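Local coordinates for resiniferatoxin-binding, phosphotriesterase-related protein (Rhodobacter sphaeroides 2.4.1, PDB 3K2G) that binds two divalent metal cations, zinc in this crystal, in a TIM barrel of the phosphotriesterase family and probably hydrolyses phosphoric diesters, at residues B[30-35]-B[301-306]; B[259-264]-B[297-302]. One frame throughout, in Å; residues are numbered along the deposited sequence.

In the fold
Both contacts lie within the TIM barrel of the phosphotriesterase family, their centres about 8 Å apart, and both end on the same run of chain, sharing Leu301 and Ser302. Contact 2 pairs strand 258-261 with the next barrel strand, 299-301, across an excursion that includes helix 280-292. Contact 1 then joins the end of strand 299-301 to strand 31-32, the first and last barrel strands, 266 residues apart in the chain. Together they put three segments side by side: 259-264, 297-306 and 30-35. Where these meet, Glu260 makes a weak hydrogen bond to His34, a ligand of one of the two zinc ions, tying the sheet pairing to the metal site.

Contact 1: B[30-35]-B[301-306]. With ZN (zinc ion), chain I; DTV ((2S,3S)-1,4-dimercaptobutane-2,3-diol), chain K.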
ATOM      1  N   HIS B  30     -13.704  34.075   1.932  1.00 18.93           N
ATOM      2  CA  HIS B  30     -12.508  33.308   2.282  1.00 20.47           C
ATOM      3  C   HIS B  30     -12.516  33.160   3.799  1.00 19.58           C
ATOM      4  O   HIS B  30     -12.340  34.139   4.526  1.00 17.63           O
ATOM      5  CB  HIS B  30     -11.272  34.069   1.808  1.00 22.54           C
ATOM      6  CG  HIS B  30     -10.084  33.197   1.553  1.00 24.88           C
ATOM      7  ND1 HIS B  30      -9.244  32.766   2.556  1.00 26.38           N
ATOM      8  CD2 HIS B  30      -9.605  32.666   0.404  1.00 24.20           C
ATOM      9  CE1 HIS B  30      -8.296  32.006   2.037  1.00 24.96           C
ATOM     10  NE2 HIS B  30      -8.493  31.928   0.733  1.00 28.15           N
ATOM     11  N   THR B  31     -12.691  31.926   4.265  1.00 19.52           N
ATOM     12  CA  THR B  31     -12.827  31.668   5.692  1.00 17.89           C
ATOM     13  C   THR B  31     -11.989  30.564   6.330  1.00 17.56           C
ATOM     14  O   THR B  31     -11.664  29.564   5.696  1.00 16.37           O
ATOM     15  CB  THR B  31     -14.314  31.341   5.996  1.00 18.53           C
ATOM     16  OG1 THR B  31     -15.143  32.422   5.551  1.00 18.04           O
ATOM     17  CG2 THR B  31     -14.536  31.089   7.482  1.00 18.36           C
ATOM     18  N   LEU B  32     -11.665  30.767   7.608  1.00 15.37           N
ATOM     19  CA  LEU B  32     -10.950  29.782   8.406  1.00 13.09           C
ATOM     20  C   LEU B  32     -12.033  29.254   9.349  1.00 12.88           C
ATOM     21  O   LEU B  32     -12.514  29.971  10.230  1.00 10.33           O
ATOM     22  CB  LEU B  32      -9.809  30.431   9.208  1.00 11.96           C
ATOM     23  CG  LEU B  32      -8.537  30.837   8.462  1.00 12.49           C
ATOM     24  CD1 LEU B  32      -7.582  31.557   9.420  1.00 13.49           C
ATOM     25  CD2 LEU B  32      -7.867  29.595   7.894  1.00 11.84           C
HETATM   26  N   MSE B  33     -12.422  27.999   9.139  1.00 13.38           N
HETATM   27  CA  MSE B  33     -13.469  27.352   9.917  1.00 12.98           C
HETATM   28  C   MSE B  33     -13.156  26.998  11.364  1.00 12.64           C
HETATM   29  O   MSE B  33     -14.069  26.721  12.145  1.00 11.69           O
HETATM   30  CB  MSE B  33     -13.912  26.068   9.212  1.00 14.54           C
HETATM   31  CG  MSE B  33     -14.812  26.284   7.997  1.00 15.41           C
HETATM   32 SE   MSE B  33     -16.460  27.138   8.385  1.00 24.60          SE
HETATM   33  CE  MSE B  33     -17.034  25.968   9.804  1.00 11.54           C
ATOM     34  N   HIS B  34     -11.886  27.008  11.739  1.00 12.72           N
ATOM     35  CA  HIS B  34     -11.564  26.612  13.098  1.00 13.02           C
ATOM     36  C   HIS B  34     -10.297  27.255  13.642  1.00 12.65           C
ATOM     37  O   HIS B  34      -9.189  26.766  13.412  1.00 13.35           O
ATOM     38  CB  HIS B  34     -11.458  25.084  13.129  1.00 13.76           C
ATOM     39  CG  HIS B  34     -11.359  24.501  14.500  1.00 15.35           C
ATOM     40  ND1 HIS B  34     -12.192  23.496  14.936  1.00 14.77           N
ATOM     41  CD2 HIS B  34     -10.497  24.746  15.517  1.00 15.31           C
ATOM     42  CE1 HIS B  34     -11.850  23.143  16.163  1.00 17.88           C
ATOM     43  NE2 HIS B  34     -10.823  23.885  16.537  1.00 15.56           N
ATOM     44  N   GLU B  35     -10.474  28.345  14.378  1.00 12.17           N
ATOM     45  CA  GLU B  35      -9.347  29.065  14.969  1.00 13.64           C
ATOM     46  C   GLU B  35      -9.731  29.603  16.340  1.00 15.75           C
ATOM     47  O   GLU B  35     -10.894  29.929  16.584  1.00 17.30           O
ATOM     48  CB  GLU B  35      -8.952  30.260  14.099  1.00 11.75           C
ATOM     49  CG  GLU B  35      -8.671  29.954  12.643  1.00 14.78           C
ATOM     50  CD  GLU B  35      -7.456  29.063  12.444  1.00 15.30           C
ATOM     51  OE1 GLU B  35      -6.532  29.109  13.283  1.00 15.40           O
ATOM     52  OE2 GLU B  35      -7.423  28.324  11.435  1.00 15.70           O
ATOM     53  N   LEU B 301     -10.622  23.272   5.876  1.00 13.00           N
ATOM     54  CA  LEU B 301      -9.221  23.502   6.246  1.00 13.05           C
ATOM     55  C   LEU B 301      -9.035  24.645   7.244  1.00 11.06           C
ATOM     56  O   LEU B 301      -9.673  25.679   7.121  1.00 12.29           O
ATOM     57  CB  LEU B 301      -8.414  23.856   5.002  1.00 13.34           C
ATOM     58  CG  LEU B 301      -8.486  22.981   3.750  1.00 16.39           C
ATOM     59  CD1 LEU B 301      -7.764  23.693   2.602  1.00 15.97           C
ATOM     60  CD2 LEU B 301      -7.867  21.631   4.020  1.00 14.67           C
ATOM     61  N   SER B 302      -8.143  24.467   8.213  1.00 11.14           N
ATOM     62  CA  SER B 302      -7.863  25.523   9.189  1.00 12.41           C
ATOM     63  C   SER B 302      -6.583  25.162   9.958  1.00 11.59           C
ATOM     64  O   SER B 302      -5.994  24.111   9.693  1.00 11.46           O
ATOM     65  CB  SER B 302      -9.052  25.698  10.141  1.00 14.66           C
ATOM     66  OG  SER B 302      -9.412  27.069  10.258  1.00 12.55           O
ATOM     67  N   HIS B 303      -6.145  26.020  10.887  1.00 12.00           N
ATOM     68  CA  HIS B 303      -4.922  25.744  11.660  1.00 12.22           C
ATOM     69  C   HIS B 303      -5.159  25.301  13.103  1.00 12.22           C
ATOM     70  O   HIS B 303      -4.294  24.668  13.718  1.00 11.54           O
ATOM     71  CB  HIS B 303      -4.004  26.975  11.774  1.00 13.57           C
ATOM     72  CG  HIS B 303      -3.886  27.801  10.532  1.00 14.51           C
ATOM     73  ND1 HIS B 303      -4.884  28.653  10.108  1.00 13.08           N
ATOM     74  CD2 HIS B 303      -2.850  27.981   9.679  1.00 14.36           C
ATOM     75  CE1 HIS B 303      -4.466  29.326   9.051  1.00 14.26           C
ATOM     76  NE2 HIS B 303      -3.234  28.938   8.769  1.00 12.73           N
ATOM     77  N   ASP B 304      -6.314  25.650  13.653  1.00 11.65           N
ATOM     78  CA  ASP B 304      -6.612  25.349  15.047  1.00 14.14           C
ATOM     79  C   ASP B 304      -5.549  25.991  15.947  1.00 13.80           C
ATOM     80  O   ASP B 304      -5.007  25.358  16.857  1.00 14.12           O
ATOM     81  CB  ASP B 304      -6.671  23.843  15.325  1.00 13.83           C
ATOM     82  CG  ASP B 304      -7.189  23.539  16.725  1.00 16.53           C
ATOM     83  OD1 ASP B 304      -7.905  24.400  17.278  1.00 16.29           O
ATOM     84  OD2 ASP B 304      -6.904  22.452  17.273  1.00 15.65           O
ATOM     85  N   VAL B 305      -5.232  27.246  15.663  1.00 14.84           N
ATOM     86  CA  VAL B 305      -4.282  27.984  16.489  1.00 15.51           C
ATOM     87  C   VAL B 305      -4.889  27.948  17.890  1.00 14.89           C
ATOM     88  O   VAL B 305      -6.026  28.385  18.081  1.00 13.08           O
ATOM     89  CB  VAL B 305      -4.172  29.449  16.037  1.00 16.02           C
ATOM     90  CG1 VAL B 305      -3.433  30.262  17.090  1.00 16.67           C
ATOM     91  CG2 VAL B 305      -3.452  29.526  14.697  1.00 16.63           C
ATOM     92  N   PHE B 306      -4.153  27.415  18.864  1.00 15.33           N
ATOM     93  CA  PHE B 306      -4.680  27.334  20.219  1.00 16.16           C
ATOM     94  C   PHE B 306      -3.644  27.538  21.318  1.00 15.03           C
ATOM     95  O   PHE B 306      -3.957  27.389  22.492  1.00 16.34           O
ATOM     96  CB  PHE B 306      -5.423  26.000  20.420  1.00 16.31           C
ATOM     97  CG  PHE B 306      -4.525  24.824  20.658  1.00 18.04           C
ATOM     98  CD1 PHE B 306      -4.412  24.265  21.930  1.00 16.96           C
ATOM     99  CD2 PHE B 306      -3.805  24.261  19.613  1.00 16.98           C
ATOM    100  CE1 PHE B 306      -3.590  23.165  22.157  1.00 18.15           C
ATOM    101  CE2 PHE B 306      -2.976  23.160  19.827  1.00 19.15           C
ATOM    102  CZ  PHE B 306      -2.871  22.611  21.102  1.00 20.20           C
TER
HETATM  103 ZN    ZN I 400      -9.799  23.921  18.527  1.00 22.19          ZN
HETATM  104  S1  DTV K 402      -6.865  17.799  23.569  1.00 45.30           S
HETATM  105  C1  DTV K 402      -7.688  19.466  23.607  1.00 42.25           C
HETATM  106  C2  DTV K 402      -6.763  20.594  24.064  1.00 41.69           C
HETATM  107  O2  DTV K 402      -5.680  20.672  23.150  1.00 41.22           O
HETATM  108  C3  DTV K 402      -7.515  21.937  24.084  1.00 41.08           C
HETATM  109  O3  DTV K 402      -7.952  22.250  22.783  1.00 41.15           O
HETATM  110  C4  DTV K 402      -6.638  23.090  24.574  1.00 39.95           C
HETATM  111  S4  DTV K 402      -7.573  24.297  25.550  1.00 39.58           S
HETATM  112  O   HOH W   1     -11.700  27.094   6.541  1.00 18.75           O
HETATM  113  O   HOH W   2      -9.155  22.215  19.252  1.00 19.45           O
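Glu35 and Ser302 meet where the TIM barrel closes, the loop leaving strand 31-32 lying against the loop after strand 299-301. The tight part is built on the Glu35 carboxylate: OE2 accepts three hydrogen bonds, from Ser302 OG at 2.6 Å, from the backbone N of His303 at 2.7 Å and from His303 ND1 at 2.9 Å. The backbone N comes in on the syn side and the serine hydroxyl on the anti side, while ND1 meets OE2 from above the carboxylate plane, with OE2 close to the plane of the imidazole. The Glu35 chain is bent at chi2 (-65°), which brings the carboxylate to the backbone N-H groups of His303 and Val305, and OE1 takes a nearly straight bond from Val305 N. Ser302 OG in turn accepts from His34 N, and Leu32 CD2 packs against His303 CE1 at 3.6 Å. His303 NE2 is bonded to Val322 N, so both nitrogens of the ring are engaged.

Toward the start of the strands direct contact gives way to water: one molecule bridges Thr31 O, Met33 N and Leu301 O. The other end opens on the metal site. There His34 and Asp304 lie side by side, ring and carboxylate nearly perpendicular (85°), and share a zinc ion that His36, Glu177 and a water also bind. Beyond it, Phe306 borders the bound dimercaptobutanediol, CE1 3.4 Å from O2. The zinc-bound water donates to Asp304 OD2, while the zinc ion lies 2.3 Å from Asp304 OD1 and 2.2 Å from His34 NE2.

Contact 2: B[259-264]-B[297-302]; sequences LEFDMI and DRILLS
With CG anti to the backbone N (chi1 -171°) and the chain extended beyond it, Glu260 runs obliquely across Leu300, CG against CB at 4.0 Å; Phe261 instead has CG anti to its carbonyl carbon (chi1 -72°), which brings ring atom CD2 to 4.1 Å from Ile299 CG2. These pairs sit on two faces of a parallel sheet, Glu260 and Leu300 on one, Leu259, Phe261, Ile299 and Leu301 on the other. Strands 259-261 and 299-301 are neighbours in the barrel wall; the axes of the two short segments approach to 4.6 Å. A parallel ladder zips them: Leu259 N to Arg298 O, Leu300 N to Leu259 O, Phe261 N to Leu300 O at 2.7 Å, and Ser302 N to Phe261 O. Past the strands, Ile264 N donates to Ser302 O in the carbonyl plane.

The apolar face is covered by helices: Leu259 and Phe261 touch helices 246-255 and 280-292, and Leu301 also meets helix 321-332. Just before the second strand Arg298 NE makes a salt bridge to Asp297 OD1 at 2.9 Å; Arg298 NH2 is hydrogen-bonded to Gly256 O, and the arginine forms a cation-pi contact with Phe258.

Asp262 OD1 accepts from His238 ND1, a second-shell bond that probably orients this zinc ligand, and Glu260 OE1 is weakly bonded to His34 ND1. Glu260 OE2 is buried beside Leu300 CD1 with no hydrogen-bonding partner in the model. The bonds of Leu259, Phe261 and Ile264 to 297-302 hold the chain around the two acids, consistent with a second shell that orients metal-binding histidines.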
ATOM      1  N   LEU B 259     -15.432  16.962   6.879  1.00 12.94           N
ATOM      2  CA  LEU B 259     -14.195  16.429   7.438  1.00 14.47           C
ATOM      3  C   LEU B 259     -13.283  17.638   7.563  1.00 13.52           C
ATOM      4  O   LEU B 259     -12.826  18.194   6.566  1.00 12.75           O
ATOM      5  CB  LEU B 259     -13.583  15.390   6.498  1.00 16.41           C
ATOM      6  CG  LEU B 259     -14.481  14.193   6.167  1.00 18.59           C
ATOM      7  CD1 LEU B 259     -13.700  13.197   5.319  1.00 19.65           C
ATOM      8  CD2 LEU B 259     -14.967  13.528   7.457  1.00 18.35           C
ATOM      9  N   GLU B 260     -13.031  18.057   8.793  1.00 14.04           N
ATOM     10  CA  GLU B 260     -12.211  19.236   8.997  1.00 14.70           C
ATOM     11  C   GLU B 260     -10.736  18.972   9.263  1.00 13.65           C
ATOM     12  O   GLU B 260     -10.363  18.432  10.303  1.00 13.20           O
ATOM     13  CB  GLU B 260     -12.801  20.074  10.135  1.00 14.93           C
ATOM     14  CG  GLU B 260     -12.160  21.438  10.287  1.00 17.46           C
ATOM     15  CD  GLU B 260     -12.902  22.312  11.283  1.00 19.09           C
ATOM     16  OE1 GLU B 260     -12.729  22.131  12.509  1.00 17.50           O
ATOM     17  OE2 GLU B 260     -13.677  23.174  10.829  1.00 18.43           O
ATOM     18  N   PHE B 261      -9.900  19.341   8.298  1.00 11.81           N
ATOM     19  CA  PHE B 261      -8.456  19.209   8.441  1.00 12.80           C
ATOM     20  C   PHE B 261      -8.011  20.563   8.990  1.00 13.22           C
ATOM     21  O   PHE B 261      -7.464  21.403   8.282  1.00 12.14           O
ATOM     22  CB  PHE B 261      -7.823  18.909   7.081  1.00 13.78           C
ATOM     23  CG  PHE B 261      -8.113  17.517   6.592  1.00 15.99           C
ATOM     24  CD1 PHE B 261      -7.269  16.459   6.918  1.00 15.60           C
ATOM     25  CD2 PHE B 261      -9.262  17.254   5.856  1.00 16.03           C
ATOM     26  CE1 PHE B 261      -7.570  15.155   6.522  1.00 16.00           C
ATOM     27  CE2 PHE B 261      -9.574  15.957   5.456  1.00 13.83           C
ATOM     28  CZ  PHE B 261      -8.726  14.906   5.786  1.00 16.92           C
ATOM     29  N   ASP B 262      -8.297  20.756  10.274  1.00 16.03           N
ATOM     30  CA  ASP B 262      -7.989  21.984  10.993  1.00 16.95           C
ATOM     31  C   ASP B 262      -6.612  22.010  11.646  1.00 17.05           C
ATOM     32  O   ASP B 262      -6.348  22.872  12.476  1.00 16.92           O
ATOM     33  CB  ASP B 262      -9.048  22.218  12.077  1.00 17.88           C
ATOM     34  CG  ASP B 262      -9.426  20.939  12.812  1.00 20.01           C
ATOM     35  OD1 ASP B 262      -8.516  20.193  13.236  1.00 18.87           O
ATOM     36  OD2 ASP B 262     -10.640  20.681  12.969  1.00 18.08           O
HETATM   37  N   MSE B 263      -5.735  21.081  11.283  1.00 17.02           N
HETATM   38  CA  MSE B 263      -4.409  21.050  11.894  1.00 18.27           C
HETATM   39  C   MSE B 263      -3.284  21.353  10.915  1.00 19.03           C
HETATM   40  O   MSE B 263      -2.120  21.023  11.159  1.00 17.96           O
HETATM   41  CB  MSE B 263      -4.187  19.700  12.574  1.00 20.76           C
HETATM   42  CG  MSE B 263      -5.074  19.529  13.802  1.00 24.24           C
HETATM   43 SE   MSE B 263      -5.359  17.729  14.436  1.00 27.55          SE
HETATM   44  CE  MSE B 263      -3.500  17.230  14.759  1.00 23.82           C
ATOM     45  N   ILE B 264      -3.643  22.002   9.814  1.00 17.37           N
ATOM     46  CA  ILE B 264      -2.675  22.377   8.795  1.00 19.57           C
ATOM     47  C   ILE B 264      -1.566  23.225   9.396  1.00 21.52           C
ATOM     48  O   ILE B 264      -1.833  24.264  10.004  1.00 18.04           O
ATOM     49  CB  ILE B 264      -3.320  23.218   7.690  1.00 20.93           C
ATOM     50  CG1 ILE B 264      -4.446  22.427   7.020  1.00 20.56           C
ATOM     51  CG2 ILE B 264      -2.251  23.674   6.704  1.00 18.40           C
ATOM     52  CD1 ILE B 264      -4.006  21.124   6.406  1.00 19.90           C
ATOM     53  N   ASP B 297     -16.667  18.553  -1.600  1.00 18.67           N
ATOM     54  CA  ASP B 297     -17.529  19.526  -0.944  1.00 19.40           C
ATOM     55  C   ASP B 297     -17.705  19.305   0.548  1.00 17.74           C
ATOM     56  O   ASP B 297     -18.452  20.035   1.195  1.00 18.99           O
ATOM     57  CB  ASP B 297     -18.912  19.590  -1.610  1.00 20.15           C
ATOM     58  CG  ASP B 297     -19.674  18.282  -1.527  1.00 24.30           C
ATOM     59  OD1 ASP B 297     -19.564  17.561  -0.507  1.00 21.93           O
ATOM     60  OD2 ASP B 297     -20.411  17.982  -2.491  1.00 28.34           O
ATOM     61  N   ARG B 298     -17.020  18.305   1.093  1.00 17.25           N
ATOM     62  CA  ARG B 298     -17.120  18.011   2.516  1.00 17.07           C
ATOM     63  C   ARG B 298     -15.811  18.338   3.247  1.00 17.18           C
ATOM     64  O   ARG B 298     -15.707  18.169   4.466  1.00 16.00           O
ATOM     65  CB  ARG B 298     -17.454  16.532   2.713  1.00 20.49           C
ATOM     66  CG  ARG B 298     -18.702  16.267   3.552  1.00 25.85           C
ATOM     67  CD  ARG B 298     -19.987  16.310   2.740  1.00 21.20           C
ATOM     68  NE  ARG B 298     -20.317  17.643   2.251  1.00 18.33           N
ATOM     69  CZ  ARG B 298     -21.149  18.487   2.856  1.00 19.32           C
ATOM     70  NH1 ARG B 298     -21.377  19.675   2.321  1.00 15.29           N
ATOM     71  NH2 ARG B 298     -21.757  18.143   3.989  1.00 15.11           N
ATOM     72  N   ILE B 299     -14.821  18.823   2.501  1.00 14.02           N
ATOM     73  CA  ILE B 299     -13.515  19.131   3.075  1.00 13.26           C
ATOM     74  C   ILE B 299     -13.333  20.564   3.571  1.00 13.48           C
ATOM     75  O   ILE B 299     -13.574  21.521   2.834  1.00 13.04           O
ATOM     76  CB  ILE B 299     -12.395  18.816   2.059  1.00 14.46           C
ATOM     77  CG1 ILE B 299     -12.508  17.351   1.617  1.00 14.13           C
ATOM     78  CG2 ILE B 299     -11.029  19.085   2.691  1.00 12.80           C
ATOM     79  CD1 ILE B 299     -11.506  16.940   0.564  1.00 14.60           C
ATOM     80  N   LEU B 300     -12.893  20.692   4.825  1.00 12.34           N
ATOM     81  CA  LEU B 300     -12.649  21.991   5.454  1.00 13.03           C
ATOM     82  C   LEU B 300     -11.191  22.067   5.917  1.00 11.99           C
ATOM     83  O   LEU B 300     -10.612  21.057   6.317  1.00 11.49           O
ATOM     84  CB  LEU B 300     -13.574  22.191   6.658  1.00 12.30           C
ATOM     85  CG  LEU B 300     -15.080  22.193   6.366  1.00 11.45           C
ATOM     86  CD1 LEU B 300     -15.855  22.365   7.658  1.00  6.91           C
ATOM     87  CD2 LEU B 300     -15.410  23.320   5.392  1.00  8.95           C
ATOM     88  N   LEU B 301     -10.622  23.272   5.876  1.00 13.00           N
ATOM     89  CA  LEU B 301      -9.221  23.502   6.246  1.00 13.05           C
ATOM     90  C   LEU B 301      -9.035  24.645   7.244  1.00 11.06           C
ATOM     91  O   LEU B 301      -9.673  25.679   7.121  1.00 12.29           O
ATOM     92  CB  LEU B 301      -8.414  23.856   5.002  1.00 13.34           C
ATOM     93  CG  LEU B 301      -8.486  22.981   3.750  1.00 16.39           C
ATOM     94  CD1 LEU B 301      -7.764  23.693   2.602  1.00 15.97           C
ATOM     95  CD2 LEU B 301      -7.867  21.631   4.020  1.00 14.67           C
ATOM     96  N   SER B 302      -8.143  24.467   8.213  1.00 11.14           N
ATOM     97  CA  SER B 302      -7.863  25.523   9.189  1.00 12.41           C
ATOM     98  C   SER B 302      -6.583  25.162   9.958  1.00 11.59           C
ATOM     99  O   SER B 302      -5.994  24.111   9.693  1.00 11.46           O
ATOM    100  CB  SER B 302      -9.052  25.698  10.141  1.00 14.66           C
ATOM    101  OG  SER B 302      -9.412  27.069  10.258  1.00 12.55           O
TER